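Local structure of prephenate dehydrogenase (Aquifex aeolicus, 2G5C) at the interface of chains A and B. The protein catalyses the NAD(+)-dependent oxidative decarboxylation of prephenate to 3-(4-hydroxyphenyl)pyruvate, a step of L-tyrosine biosynthesis. Coordinates in Å, arbitrary orientation; residue numbers count along the deposited sequence, not the author numbering. Chains: chain A/B, prephenate dehydrogenase.

The interface of chains A and B. Residues chain A 192, 195-196, 199, 223; chain B 273-274, 276.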
loop_
_atom_site.group_PDB
_atom_site.type_symbol
_atom_site.label_atom_id
_atom_site.label_comp_id
_atom_site.label_asym_id
_atom_site.label_seq_id
_atom_site.Cartn_x
_atom_site.Cartn_y
_atom_site.Cartn_z
ATOM N N PHE A 192 -8.432 0.063 -6.171
ATOM C CA PHE A 192 -9.395 -0.591 -7.060
ATOM C C PHE A 192 -9.045 -0.227 -8.503
ATOM O O PHE A 192 -9.064 -1.078 -9.395
ATOM C CB PHE A 192 -10.823 -0.129 -6.745
ATOM C CG PHE A 192 -11.386 -0.699 -5.473
ATOM C CD1 PHE A 192 -11.506 -2.076 -5.301
ATOM C CD2 PHE A 192 -11.824 0.142 -4.449
ATOM C CE1 PHE A 192 -12.059 -2.613 -4.122
ATOM C CE2 PHE A 192 -12.378 -0.380 -3.268
ATOM C CZ PHE A 192 -12.495 -1.760 -3.104
ATOM N N VAL A 195 -5.939 -2.037 -9.845
ATOM C CA VAL A 195 -6.273 -3.406 -10.226
ATOM C C VAL A 195 -6.911 -3.382 -11.612
ATOM O O VAL A 195 -6.549 -4.173 -12.477
ATOM C CB VAL A 195 -7.255 -4.060 -9.213
ATOM C CG1 VAL A 195 -7.732 -5.417 -9.740
ATOM C CG2 VAL A 195 -6.564 -4.245 -7.859
ATOM N N ASP A 196 -7.847 -2.462 -11.833
ATOM C CA ASP A 196 -8.492 -2.381 -13.138
ATOM C C ASP A 196 -7.434 -2.114 -14.202
ATOM O O ASP A 196 -7.484 -2.672 -15.305
ATOM C CB ASP A 196 -9.537 -1.263 -13.159
ATOM C CG ASP A 196 -10.337 -1.246 -14.441
ATOM O OD1 ASP A 196 -11.155 -2.175 -14.636
ATOM O OD2 ASP A 196 -10.143 -0.315 -15.256
ATOM N N ILE A 199 -5.441 -5.137 -15.172
ATOM C CA ILE A 199 -6.291 -6.000 -15.993
ATOM C C ILE A 199 -6.257 -5.524 -17.453
ATOM O O ILE A 199 -5.987 -6.308 -18.364
ATOM C CB ILE A 199 -7.759 -6.005 -15.476
ATOM C CG1 ILE A 199 -7.859 -6.875 -14.220
ATOM C CG2 ILE A 199 -8.704 -6.502 -16.571
ATOM C CD1 ILE A 199 -9.194 -6.791 -13.491
ATOM N N ALA A 223 -8.646 -5.548 -2.465
ATOM C CA ALA A 223 -7.773 -6.499 -1.786
ATOM C C ALA A 223 -8.631 -7.478 -0.988
ATOM O O ALA A 223 -9.327 -8.325 -1.558
ATOM C CB ALA A 223 -6.810 -5.752 -0.855
ATOM N N GLU B 273 -13.388 -6.839 -9.262
ATOM C CA GLU B 273 -12.237 -7.203 -10.073
ATOM C C GLU B 273 -11.052 -7.545 -9.173
ATOM O O GLU B 273 -10.215 -8.362 -9.535
ATOM C CB GLU B 273 -11.876 -6.058 -11.029
ATOM C CG GLU B 273 -12.873 -5.886 -12.172
ATOM C CD GLU B 273 -12.612 -4.653 -13.023
ATOM O OE1 GLU B 273 -11.463 -4.152 -13.034
ATOM O OE2 GLU B 273 -13.560 -4.190 -13.695
ATOM N N VAL B 274 -11.008 -6.938 -7.986
ATOM C CA VAL B 274 -9.921 -7.166 -7.032
ATOM C C VAL B 274 -9.895 -8.580 -6.480
ATOM O O VAL B 274 -9.062 -8.909 -5.632
ATOM C CB VAL B 274 -9.992 -6.198 -5.839
ATOM C CG1 VAL B 274 -10.031 -4.774 -6.343
ATOM C CG2 VAL B 274 -11.206 -6.517 -4.971
ATOM N N ILE B 276 -10.593 -12.559 -8.165
ATOM C CA ILE B 276 -9.863 -13.335 -9.168
ATOM C C ILE B 276 -8.669 -14.029 -8.517
ATOM O O ILE B 276 -7.802 -13.373 -7.935
ATOM C CB ILE B 276 -9.343 -12.428 -10.307
ATOM C CG1 ILE B 276 -10.515 -11.729 -10.993
ATOM C CG2 ILE B 276 -8.555 -13.256 -11.318
ATOM C CD1 ILE B 276 -10.100 -10.865 -12.164
HETATM O O HOH W 1 -13.753 -1.957 -15.852
#
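B:Val274, near the C-terminus of chain B, packs against a long helix of chain A mainly through CG1. Anti to the carbonyl carbon (chi1 -54°), that branch points between A:Phe192 and A:Val195. CG1 of B:Val274 meets the ring of A:Phe192 along the CD1–CE1 bond, and on the other flank lies 3.8 Å from CG2 of A:Val195, whose side chain crosses it at about a right angle. CG2 of B:Val274 occupies the crowded position between backbone N and carbonyl carbon and turns towards the poorly ordered A:Ala223. The second methyl of A:Val195, CG1, rests against the backbone of the B:Glu273–B:Val274 junction, 3.9 Å from O of B:Glu273.

B:Glu273, the preceding residue, sends an extended chain (chi2 173°) one turn on along the chain A helix, joining an apolar contact to a polar one. CB of B:Glu273 lies 3.7 Å from CD1 of A:Ile199, while its carboxylate OE1 comes 2.6 Å from OD1 of A:Asp196, the two carboxylate planes 33° apart. Two carboxylates this close would repel if both were ionised, so they probably share a proton, the ionisation of one shifted by the other. A water bridges the pair, 2.9 Å from OD1 of A:Asp196 and 3.1 Å from OE2 of B:Glu273. An alanine here removes the carboxyl group, its pairing and the water bridge, leaving CB against A:Ile199, and would probably hold the tail less firmly.

A:Phe192 to A:Ile199 line helix 173-201, part of the dimerization domain, against which the other subunit's C-terminal tail lies; the two-fold symmetric interface should hold a counterpart with the chains exchanged, though this tail segment is helical in chain A and loop in chain B.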